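Local coordinates for alkaline serine protease (Thermobifida fusca, PDB 2PFE), which probably cuts peptide bonds within proteins, as a secreted serine endopeptidase of the chymotrypsin-like S1 family related to alpha-lytic protease, at residues S96-G101 and W106-I111; G142-G147 and T167-I172. All coordinates share one frame; numbering follows the deposited sequence. Where two conformers were deposited one is given.

In the fold
Both interactions belong to the barrel formed by the later part of the chain, the C-terminal of the two beta-barrels of this protease. Their centres lie about 8 Å apart. Interaction 1 comes first along the chain and closes before interaction 2 opens. It pairs strands 96-101 and 105-113 as a hairpin. Interaction 2 joins strands 143-146 and 164-171 through side chains in the barrel interior. Strands 96-101 and 143-146 are neighbours in the sheet, so the two contacts meet there: Cys98 O lies 2.8 Å from Leu145 N, probably hydrogen-bonded. The side chains of Arg99 and Thr167 lie about 6 and 5 Å from the bound sulfonyl fluoride inhibitor, so both contacts lie beside its pocket.

Interaction 1: S96-G101 and W106-I111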
loop_
_atom_site.group_PDB
_atom_site.type_symbol
_atom_site.label_atom_id
_atom_site.label_comp_id
_atom_site.label_asym_id
_atom_site.label_seq_id
_atom_site.Cartn_x
_atom_site.Cartn_y
_atom_site.Cartn_z
ATOM N N SER A 96 -3.624 12.835 11.669
ATOM C CA SER A 96 -4.623 12.262 10.777
ATOM C C SER A 96 -3.920 11.537 9.639
ATOM O O SER A 96 -2.776 11.860 9.267
ATOM C CB SER A 96 -5.502 13.380 10.208
ATOM O OG SER A 96 -4.705 14.310 9.506
ATOM N N VAL A 97 -4.620 10.571 9.057
ATOM C CA VAL A 97 -4.097 9.843 7.927
ATOM C C VAL A 97 -5.297 9.256 7.184
ATOM O O VAL A 97 -6.349 8.997 7.788
ATOM C CB VAL A 97 -3.096 8.754 8.401
ATOM C CG1 VAL A 97 -3.808 7.655 9.205
ATOM C CG2 VAL A 97 -2.287 8.166 7.248
ATOM N N CYS A 98 -5.157 9.078 5.875
ATOM C CA CYS A 98 -6.197 8.424 5.083
ATOM C C CYS A 98 -5.589 7.340 4.229
ATOM O O CYS A 98 -4.415 7.428 3.852
ATOM C CB CYS A 98 -6.896 9.418 4.165
ATOM S SG CYS A 98 -7.726 10.814 5.002
ATOM N N ARG A 99 -6.387 6.316 3.947
ATOM C CA ARG A 99 -6.006 5.231 3.049
ATOM C C ARG A 99 -6.982 5.104 1.889
ATOM O O ARG A 99 -8.156 5.497 1.980
ATOM C CB ARG A 99 -5.909 3.886 3.792
ATOM C CG ARG A 99 -7.119 3.502 4.660
ATOM C CD ARG A 99 -7.326 1.979 4.708
ATOM N NE ARG A 99 -7.695 1.503 3.385
ATOM C CZ ARG A 99 -8.953 1.434 2.951
ATOM N NH1 ARG A 99 -9.969 1.708 3.762
ATOM N NH2 ARG A 99 -9.207 1.078 1.698
ATOM N N SER A 100 -6.460 4.573 0.788
ATOM C CA SER A 100 -7.240 4.299 -0.410
ATOM C C SER A 100 -7.149 2.830 -0.776
ATOM O O SER A 100 -6.079 2.257 -0.753
ATOM C CB SER A 100 -6.727 5.153 -1.574
ATOM O OG SER A 100 -7.483 4.951 -2.764
ATOM N N GLY A 101 -8.283 2.224 -1.123
ATOM C CA GLY A 101 -8.269 0.825 -1.560
ATOM C C GLY A 101 -9.478 0.447 -2.377
ATOM O O GLY A 101 -10.497 1.129 -2.346
ATOM N N TRP A 106 -11.900 5.531 -0.028
ATOM C CA TRP A 106 -11.117 6.444 0.815
ATOM C C TRP A 106 -11.666 6.476 2.215
ATOM O O TRP A 106 -12.866 6.737 2.433
ATOM C CB TRP A 106 -11.188 7.842 0.191
ATOM C CG TRP A 106 -10.365 8.929 0.806
ATOM C CD1 TRP A 106 -10.778 9.849 1.715
ATOM C CD2 TRP A 106 -9.008 9.261 0.480
ATOM N NE1 TRP A 106 -9.754 10.734 1.998
ATOM C CE2 TRP A 106 -8.661 10.397 1.245
ATOM C CE3 TRP A 106 -8.054 8.710 -0.385
ATOM C CZ2 TRP A 106 -7.393 10.988 1.178
ATOM C CZ3 TRP A 106 -6.799 9.302 -0.460
ATOM C CH2 TRP A 106 -6.480 10.423 0.322
ATOM N N ARG A 107 -10.793 6.138 3.169
ATOM C CA ARG A 107 -11.172 6.082 4.583
ATOM C C ARG A 107 -10.087 6.710 5.432
ATOM O O ARG A 107 -8.900 6.526 5.161
ATOM C CB ARG A 107 -11.401 4.637 5.066
ATOM C CG ARG A 107 -12.444 3.862 4.258
ATOM C CD ARG A 107 -13.866 4.345 4.487
ATOM N NE ARG A 107 -14.726 3.677 3.527
ATOM C CZ ARG A 107 -16.019 3.430 3.706
ATOM N NH1 ARG A 107 -16.617 3.796 4.839
ATOM N NH2 ARG A 107 -16.693 2.811 2.736
ATOM N N CYS A 108 -10.497 7.447 6.456
ATOM C CA CYS A 108 -9.536 8.164 7.279
ATOM C C CYS A 108 -9.586 7.833 8.757
ATOM O O CYS A 108 -10.542 7.255 9.266
ATOM C CB CYS A 108 -9.717 9.668 7.107
ATOM S SG CYS A 108 -9.681 10.206 5.374
ATOM N N GLY A 109 -8.530 8.219 9.442
ATOM C CA GLY A 109 -8.433 7.970 10.853
ATOM C C GLY A 109 -7.228 8.673 11.409
ATOM O O GLY A 109 -6.763 9.660 10.859
ATOM N N THR A 110 -6.736 8.155 12.534
ATOM C CA THR A 110 -5.624 8.759 13.278
ATOM C C THR A 110 -4.539 7.699 13.466
ATOM O O THR A 110 -4.851 6.521 13.716
ATOM C CB THR A 110 -6.117 9.306 14.662
ATOM O OG1 THR A 110 -7.072 10.355 14.420
ATOM C CG2 THR A 110 -4.987 9.892 15.478
ATOM N N ILE A 111 -3.272 8.111 13.387
ATOM C CA ILE A 111 -2.138 7.242 13.677
ATOM C C ILE A 111 -2.045 7.123 15.201
ATOM O O ILE A 111 -1.895 8.131 15.899
ATOM C CB ILE A 111 -0.834 7.843 13.116
ATOM C CG1 ILE A 111 -0.886 7.854 11.580
ATOM C CG2 ILE A 111 0.378 7.051 13.643
ATOM C CD1 ILE A 111 0.302 8.533 10.875
#
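Cys98 and Cys108 face each other in a non-hydrogen-bonded antiparallel pair and are joined by a disulfide. Their SG atoms are 2.1 Å apart, with an S-S torsion of 99°. Both sulfurs stand anti to their carbonyl carbon, which brings them together across the two strands. Trp106 lies on the same face of the sheet. Its CG is anti to the backbone N (chi1 -175°), and the indole reaches over to Cys98. Cys98 CB lies above the ring plane but displaced toward the rim, 3.4 Å from Trp106 CZ2. Cys98 SG makes an oblique sulfur-aromatic contact with the five-membered ring. Arg77 adds a cation-pi contact to the indole.

On the other face, Arg99 and Arg107 run side by side and point the same way. Their guanidinium planes are 18° apart. The charged groups do not touch: Arg99 NH1 is 5.2 Å from Arg107 NE, and the Arg107 end turns off from strand 96-101. Arg99 NH1 lies instead 3.3 Å from Arg107 CG. The Arg99 guanidinium is held by Asp139 in a salt bridge and by Cys134 O and Thr104 OG1 in hydrogen bonds. Arg107 NE bonds to Thr104 O. Further along, Val97 CG1 meets Ile111 CG1 at 3.8 Å, the side chains crossing at about a right angle.

Four backbone bonds hold the strands together. Arg99 N to Arg107 O is 2.8 Å and nearly straight. Arg107 N returns to Arg99 O. Val97 and Gly109 exchange the other two. This is a disulfide-bridged antiparallel beta hairpin in the C-terminal barrel of a chymotrypsin-like protease, with Arg99 reaching toward the inhibitor pocket.

Interaction 2: G142-G147 and T167-I172; sequences GPWLTG and TFFQPI
Trp144 and Phe169 meet through aromatic and apolar contacts. Phe169 CB stands over the five-membered ring of Trp144, 3.6 Å from its centroid and 15° off the ring normal. This is a CH-pi contact. Phe169 CD2 rests over the same indole nearer its rim, 3.5 Å from Trp144 CD2. The rings themselves meet obliquely, with centroids 4.7 Å apart and planes at 37°. Phe169 CG stands between its backbone N and carbonyl carbon (chi1 73°), and this turn brings the CD2 side of the phenyl ring over the indole. In return, Trp144 CB lies over one face of the phenyl ring.

The second kind is a polar atom at a ring edge. Thr167 OG1 comes up to the far end of the indole near its plane, 3.2 Å from Trp144 CH2. The hydrogen bond of Thr167 OG1 is to Ala133 O instead.

No hydrogen bond crosses between the segments. The indole N-H is nonetheless satisfied, because Trp144 NE1 bonds to Thr154 OG1. That bond, with the packing, limits how the indole can turn. With the indole replaced by an alanine here, a gap is likely to open against Phe169, and Thr154 OG1 would lose its indole N-H partner.

Strands 143-146 and 164-171 are not paired: strand 149-157 runs between them in the sheet. Trp144 CA and Phe169 CA, the nearest pair, are 7.8 Å apart. Side chains of Val97, Arg99, Thr131 and Gln151 also touch the indole. Trp144 and Phe169 point into the interior of the closed antiparallel C-terminal barrel of the chymotrypsin-like fold and fill part of it.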
loop_
_atom_site.group_PDB
_atom_site.type_symbol
_atom_site.label_atom_id
_atom_site.label_comp_id
_atom_site.label_asym_id
_atom_site.label_seq_id
_atom_site.Cartn_x
_atom_site.Cartn_y
_atom_site.Cartn_z
ATOM N N GLY A 142 -2.822 -0.960 -0.386
ATOM C CA GLY A 142 -3.185 0.389 -0.793
ATOM C C GLY A 142 -2.458 1.457 -0.000
ATOM O O GLY A 142 -1.975 1.214 1.099
ATOM N N PRO A 143 -2.403 2.668 -0.544
ATOM C CA PRO A 143 -1.589 3.737 0.021
ATOM C C PRO A 143 -2.230 4.452 1.200
ATOM O O PRO A 143 -3.470 4.559 1.281
ATOM C CB PRO A 143 -1.489 4.722 -1.148
ATOM C CG PRO A 143 -2.833 4.583 -1.864
ATOM C CD PRO A 143 -3.081 3.080 -1.789
ATOM N N TRP A 144 -1.367 5.014 2.040
ATOM C CA TRP A 144 -1.745 5.876 3.160
ATOM C C TRP A 144 -1.085 7.215 2.936
ATOM O O TRP A 144 0.109 7.267 2.603
ATOM C CB TRP A 144 -1.241 5.281 4.487
ATOM C CG TRP A 144 -1.953 4.017 4.828
ATOM C CD1 TRP A 144 -1.817 2.816 4.203
ATOM C CD2 TRP A 144 -2.955 3.822 5.860
ATOM N NE1 TRP A 144 -2.670 1.885 4.759
ATOM C CE2 TRP A 144 -3.378 2.473 5.775
ATOM C CE3 TRP A 144 -3.547 4.663 6.822
ATOM C CZ2 TRP A 144 -4.328 1.921 6.635
ATOM C CZ3 TRP A 144 -4.533 4.121 7.667
ATOM C CH2 TRP A 144 -4.902 2.753 7.566
ATOM N N LEU A 145 -1.864 8.275 3.113
ATOM C CA LEU A 145 -1.412 9.654 2.933
ATOM C C LEU A 145 -1.766 10.512 4.130
ATOM O O LEU A 145 -2.872 10.402 4.707
ATOM C CB LEU A 145 -2.050 10.289 1.684
ATOM C CG LEU A 145 -1.604 9.799 0.309
ATOM C CD1 LEU A 145 -2.611 10.280 -0.732
ATOM C CD2 LEU A 145 -0.206 10.265 -0.001
ATOM N N THR A 146 -0.816 11.341 4.525
ATOM C CA THR A 146 -1.128 12.476 5.378
ATOM C C THR A 146 -0.872 13.684 4.498
ATOM O O THR A 146 0.283 13.999 4.175
ATOM C CB THR A 146 -0.273 12.500 6.654
ATOM O OG1 THR A 146 -0.541 11.305 7.405
ATOM C CG2 THR A 146 -0.623 13.729 7.500
ATOM N N GLY A 147 -1.951 14.351 4.089
ATOM C CA GLY A 147 -1.856 15.388 3.046
ATOM C C GLY A 147 -1.301 14.785 1.767
ATOM O O GLY A 147 -1.821 13.781 1.274
ATOM N N THR A 167 -6.733 -0.665 11.688
ATOM C CA THR A 167 -5.959 -1.087 10.529
ATOM C C THR A 167 -4.523 -0.753 10.756
ATOM O O THR A 167 -4.210 0.324 11.254
ATOM C CB THR A 167 -6.376 -0.277 9.330
ATOM O OG1 THR A 167 -6.405 1.089 9.793
ATOM C CG2 THR A 167 -7.713 -0.757 8.829
ATOM N N PHE A 168 -3.672 -1.647 10.296
ATOM C CA PHE A 168 -2.224 -1.532 10.383
ATOM C C PHE A 168 -1.645 -1.247 8.999
ATOM O O PHE A 168 -2.041 -1.881 8.017
ATOM C CB PHE A 168 -1.627 -2.834 10.935
ATOM C CG PHE A 168 -2.042 -3.122 12.328
ATOM C CD1 PHE A 168 -3.177 -3.879 12.606
ATOM C CD2 PHE A 168 -1.301 -2.615 13.372
ATOM C CE1 PHE A 168 -3.547 -4.138 13.945
ATOM C CE2 PHE A 168 -1.644 -2.872 14.698
ATOM C CZ PHE A 168 -2.761 -3.605 14.987
ATOM N N PHE A 169 -0.665 -0.355 8.944
ATOM C CA PHE A 169 0.118 -0.158 7.735
ATOM C C PHE A 169 1.611 -0.448 7.897
ATOM O O PHE A 169 2.177 -0.237 8.962
ATOM C CB PHE A 169 -0.178 1.205 7.055
ATOM C CG PHE A 169 0.367 2.441 7.743
ATOM C CD1 PHE A 169 1.718 2.770 7.651
ATOM C CD2 PHE A 169 -0.512 3.363 8.353
ATOM C CE1 PHE A 169 2.197 3.962 8.183
ATOM C CE2 PHE A 169 -0.045 4.549 8.886
ATOM C CZ PHE A 169 1.319 4.865 8.796
ATOM N N GLN A 170 2.198 -0.926 6.799
ATOM C CA GLN A 170 3.644 -1.075 6.664
ATOM C C GLN A 170 4.159 0.293 6.222
ATOM O O GLN A 170 3.800 0.755 5.155
ATOM C CB GLN A 170 3.909 -2.151 5.594
ATOM C CG GLN A 170 5.264 -2.093 4.928
ATOM C CD GLN A 170 6.398 -2.387 5.898
ATOM O OE1 GLN A 170 7.252 -1.530 6.160
ATOM N NE2 GLN A 170 6.400 -3.592 6.459
ATOM N N PRO A 171 4.977 0.966 7.048
ATOM C CA PRO A 171 5.541 2.262 6.662
ATOM C C PRO A 171 6.281 2.203 5.315
ATOM O O PRO A 171 6.917 1.184 4.973
ATOM C CB PRO A 171 6.472 2.619 7.837
ATOM C CG PRO A 171 5.825 1.904 8.998
ATOM C CD PRO A 171 5.379 0.583 8.411
ATOM N N ILE A 172 6.140 3.273 4.542
ATOM C CA ILE A 172 6.633 3.271 3.166
ATOM C C ILE A 172 8.138 3.415 3.050
ATOM O O ILE A 172 8.757 2.768 2.204
ATOM C CB ILE A 172 5.912 4.317 2.282
ATOM C CG1 ILE A 172 6.282 4.161 0.797
ATOM C CG2 ILE A 172 6.184 5.755 2.744
ATOM C CD1 ILE A 172 5.901 2.817 0.187
#